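PDB 1Z54: probable thioesterase, which probably hydrolyses the thioester bond of acyl-coenzyme A substrates, perhaps fatty acyl-CoA. Local coordinates for the interface of chains A and B and the interface of chains A and C. Sequence-based numbering; all coordinates share one arbitrary frame. Chains: chain A/B/C, probable thioesterase.

Contact 1: the interface of chains A and B. Residues chain A 30, 34, 44-45, 48; chain B 11, 69-70.
The carboxylate oxygen OE2 of A:Glu48 is gripped by two tyrosine hydroxyls, one from each chain. B:Tyr11 OH donates to A:Glu48 OE2 across the interface at 2.8 Å, on the syn lone pair, the side facing the other oxygen. From its own chain A:Tyr44 OH donates to the same A:Glu48 OE2, also at 2.8 Å, on the anti lone pair, so the two donors do not compete for one position and together should fix the rotation of the carboxylate. A:Glu48 and B:Tyr11 meet tip to tip with their planes 82° apart, and OE1 lies at the edge of the tyrosine ring, in its plane. Both tyrosines hold CG anti to the backbone N; their side chains cross obliquely, CE2 of A:Tyr44 lying 3.6 Å from CE1 of B:Tyr11. At the other end of the B:Tyr11 side chain, the extended A:Glu30 crosses at about a right angle and sets its carboxylate carbon CD 3.4 Å from the tyrosine CB. B:Phe69 is the apolar wedge, hiding 78 Å² against chain A. One face of its ring carries CD1 of B:Tyr11 near the rim. CE1 of B:Phe69 packs 3.6 Å from CD2 of A:Tyr44, the two side chains crossing at about a right angle, while its CZ faces both methyls of A:Val34 tip to tip. A:His45 holds CG in the crowded position between backbone N and carbonyl carbon (chi1 60°), which presents a face of its imidazole to B:Gly70; the glycine CA lies over that face, 3.9 Å from the ring centroid, in a CH-pi contact. Helix 24-39, the central helix of the hotdog fold, and helix 44-48 of chain A thus receive the 3-10 helix 11-13 and a loop of chain B. With its two-fold twin, this patch joins A and B in the deposited assembly, possibly the oligomer the enzyme uses.

Contact 2: the interface of chains A and C. Residues chain A 23, 26-27, 30, 33; chain C 21-23, 26.
From CB the side chain of C:His21 leaves with CG anti to the backbone N (chi1 -166°), which carries the imidazole toward the central hotdog helix 24-39 of chain A. Its inner nitrogen stays within chain C: C:His21 ND1 and C:Ser23 OG share a hydrogen bond of 2.8 Å, and the backbone N of C:Ser23 donates to ND1 from well out of the ring plane. The serine thereby helps to fix the ring's rotation. CD2 of C:His21, at the ring's flank, lies 3.7 Å from A:Glu30 OE1, and CE1 approaches the same carboxylate. CD2 of C:His22 lies over one face of the ring, displaced toward its rim, a partial overlap rather than a stack. At the tip, C:His21 NE2 donates to A:Glu30 OE1 at 2.5 Å, a short bond with 156° at the hydrogen. The acceptor lies almost in the imidazole plane, yet the histidine meets the carboxylate from above its plane, the two flat groups being turned 74° apart. With ND1 accepting and NE2 donating, the bonds suit a neutral ring protonated on NE2, though the carboxylate might raise its basicity; the charge is not seen. A:Arg33, bent at chi3, points its guanidinium tip to tip at C:His22, with NH2 3.7 Å from NE2. Beyond the histidines the interface turns apolar and small: CB of C:Ser23 touches the methyls A:Val27 CG2 and A:Ala26 CB, and A:Ser23 CB packs 3.8 Å from C:Ala26 CB. The patch is part of a two-fold symmetric interface of the deposited assembly, whose biological role the structure alone does not show. Water 1 bridges the chains, 2.6 Å from the carbonyl O of A:Ser23 and 2.7 Å from O of C:Ser23.

Contact 1: the interface of chains A and B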
# COMPACT_ATOMS: atom_id res chain seq x y z
N GLU A 30 -11.77 -0.28 6.57
CA GLU A 30 -11.78 -1.74 6.59
C GLU A 30 -11.36 -2.26 7.96
O GLU A 30 -11.98 -3.17 8.50
CB GLU A 30 -10.85 -2.29 5.50
CG GLU A 30 -10.72 -3.82 5.48
CD GLU A 30 -9.79 -4.32 4.37
OE1 GLU A 30 -10.30 -4.86 3.35
OE2 GLU A 30 -8.56 -4.16 4.51
N VAL A 34 -13.74 -4.45 10.26
CA VAL A 34 -13.28 -5.75 10.73
C VAL A 34 -13.35 -5.86 12.27
O VAL A 34 -13.73 -6.89 12.83
CB VAL A 34 -11.82 -6.00 10.25
CG1 VAL A 34 -11.16 -7.06 11.10
CG2 VAL A 34 -11.84 -6.42 8.77
N TYR A 44 -14.16 -11.62 11.11
CA TYR A 44 -14.19 -11.78 9.66
C TYR A 44 -13.34 -12.89 9.06
O TYR A 44 -13.69 -13.44 8.01
CB TYR A 44 -13.83 -10.45 8.97
CG TYR A 44 -14.20 -10.44 7.50
CD1 TYR A 44 -15.53 -10.59 7.10
CD2 TYR A 44 -13.23 -10.38 6.50
CE1 TYR A 44 -15.88 -10.68 5.76
CE2 TYR A 44 -13.57 -10.47 5.15
CZ TYR A 44 -14.89 -10.63 4.79
OH TYR A 44 -15.24 -10.78 3.47
N HIS A 45 -12.23 -13.23 9.70
CA HIS A 45 -11.39 -14.29 9.17
C HIS A 45 -12.14 -15.61 9.26
O HIS A 45 -12.02 -16.46 8.38
CB HIS A 45 -10.05 -14.35 9.91
CG HIS A 45 -10.17 -14.62 11.37
ND1 HIS A 45 -10.00 -15.88 11.91
CD2 HIS A 45 -10.41 -13.79 12.42
CE1 HIS A 45 -10.13 -15.81 13.23
NE2 HIS A 45 -10.38 -14.56 13.56
N GLU A 48 -14.92 -15.78 6.34
CA GLU A 48 -14.41 -16.20 5.04
C GLU A 48 -13.97 -17.67 5.06
O GLU A 48 -13.92 -18.33 4.02
CB GLU A 48 -13.22 -15.33 4.60
CG GLU A 48 -13.55 -13.86 4.36
CD GLU A 48 -12.65 -13.23 3.30
OE1 GLU A 48 -11.46 -13.60 3.23
OE2 GLU A 48 -13.14 -12.35 2.55
N TYR B 11 -6.79 -6.90 6.42
CA TYR B 11 -7.25 -7.63 5.25
C TYR B 11 -6.53 -7.09 4.01
O TYR B 11 -6.14 -7.86 3.12
CB TYR B 11 -8.77 -7.46 5.09
CG TYR B 11 -9.38 -8.40 4.09
CD1 TYR B 11 -9.76 -9.70 4.46
CD2 TYR B 11 -9.55 -8.02 2.76
CE1 TYR B 11 -10.30 -10.59 3.53
CE2 TYR B 11 -10.09 -8.89 1.82
CZ TYR B 11 -10.46 -10.17 2.21
OH TYR B 11 -10.97 -11.03 1.27
N PHE B 69 -4.35 -13.05 7.68
CA PHE B 69 -5.41 -12.21 8.17
C PHE B 69 -6.13 -12.95 9.30
O PHE B 69 -6.43 -14.15 9.20
CB PHE B 69 -6.41 -11.89 7.06
CG PHE B 69 -7.60 -11.11 7.54
CD1 PHE B 69 -8.87 -11.66 7.50
CD2 PHE B 69 -7.43 -9.85 8.10
CE1 PHE B 69 -9.97 -10.97 8.01
CE2 PHE B 69 -8.52 -9.15 8.62
CZ PHE B 69 -9.79 -9.71 8.57
N GLY B 70 -6.40 -12.23 10.38
CA GLY B 70 -7.06 -12.83 11.52
C GLY B 70 -6.05 -13.01 12.64
O GLY B 70 -6.41 -13.18 13.80

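Contact 2: the interface of chains A and C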
# COMPACT_ATOMS: atom_id res chain seq x y z
N SER A 23 -6.13 7.48 -0.32
CA SER A 23 -6.45 6.07 -0.60
C SER A 23 -6.33 5.23 0.66
O SER A 23 -6.94 4.17 0.77
CB SER A 23 -5.55 5.48 -1.70
OG SER A 23 -4.22 5.27 -1.26
N ALA A 26 -9.67 4.16 3.05
CA ALA A 26 -10.50 2.97 2.84
C ALA A 26 -9.93 1.81 3.67
O ALA A 26 -10.68 0.96 4.13
CB ALA A 26 -10.53 2.59 1.36
N VAL A 27 -8.62 1.79 3.85
CA VAL A 27 -7.99 0.74 4.64
C VAL A 27 -8.37 0.93 6.12
O VAL A 27 -8.65 -0.04 6.83
CB VAL A 27 -6.45 0.75 4.47
CG1 VAL A 27 -5.80 -0.20 5.46
CG2 VAL A 27 -6.09 0.31 3.04
N GLU A 30 -11.77 -0.28 6.57
CA GLU A 30 -11.78 -1.74 6.59
C GLU A 30 -11.36 -2.26 7.96
O GLU A 30 -11.98 -3.17 8.50
CB GLU A 30 -10.85 -2.29 5.50
CG GLU A 30 -10.72 -3.82 5.48
CD GLU A 30 -9.79 -4.32 4.37
OE1 GLU A 30 -10.30 -4.86 3.35
OE2 GLU A 30 -8.56 -4.16 4.51
N ARG A 33 -14.22 -1.69 10.24
CA ARG A 33 -15.30 -2.62 9.91
C ARG A 33 -14.97 -4.01 10.47
O ARG A 33 -15.82 -4.67 11.10
CB ARG A 33 -15.47 -2.68 8.38
CG ARG A 33 -16.51 -3.69 7.90
CD ARG A 33 -16.84 -3.58 6.40
NE ARG A 33 -15.72 -3.84 5.48
CZ ARG A 33 -14.95 -2.90 4.95
NH1 ARG A 33 -15.15 -1.62 5.24
NH2 ARG A 33 -13.99 -3.22 4.08
N HIS C 21 -7.73 -5.45 -4.38
CA HIS C 21 -8.38 -4.89 -3.20
C HIS C 21 -9.08 -3.57 -3.55
O HIS C 21 -8.51 -2.73 -4.25
CB HIS C 21 -7.36 -4.69 -2.08
CG HIS C 21 -7.98 -4.44 -0.75
ND1 HIS C 21 -8.19 -3.17 -0.25
CD2 HIS C 21 -8.46 -5.30 0.18
CE1 HIS C 21 -8.76 -3.26 0.93
NE2 HIS C 21 -8.94 -4.54 1.22
N HIS C 22 -10.30 -3.40 -3.05
CA HIS C 22 -11.07 -2.20 -3.36
C HIS C 22 -10.35 -0.90 -3.03
O HIS C 22 -10.63 0.14 -3.64
CB HIS C 22 -12.43 -2.24 -2.65
CG HIS C 22 -12.33 -2.32 -1.16
ND1 HIS C 22 -12.37 -1.21 -0.35
CD2 HIS C 22 -12.18 -3.38 -0.33
CE1 HIS C 22 -12.25 -1.58 0.91
NE2 HIS C 22 -12.13 -2.90 0.95
N SER C 23 -9.40 -0.93 -2.10
CA SER C 23 -8.68 0.29 -1.75
C SER C 23 -7.66 0.71 -2.82
O SER C 23 -7.28 1.89 -2.89
CB SER C 23 -7.97 0.12 -0.41
OG SER C 23 -6.82 -0.69 -0.53
N ALA C 26 -8.53 3.56 -5.86
CA ALA C 26 -8.31 4.99 -5.68
C ALA C 26 -6.93 5.33 -6.24
O ALA C 26 -6.73 6.40 -6.81
CB ALA C 26 -8.41 5.35 -4.19
O HOH W 1 -8.53 3.68 -1.25

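Contact 1 and contact 2 lie about 13 Å apart, measured between the centres of their C-alpha atoms, and both draw on helix 24-39 of chain A. They share A:Glu30, whose one carboxylate packs against chain B in contact 1 and accepts a hydrogen bond from chain C in contact 2. The side chain thus stands where three chains come together, and its placement against one partner could influence how it meets the other. Since both interfaces are two-fold symmetric, each contact recurs with the chains exchanged, and the two kinds of interface together can build the deposited four-chain assembly.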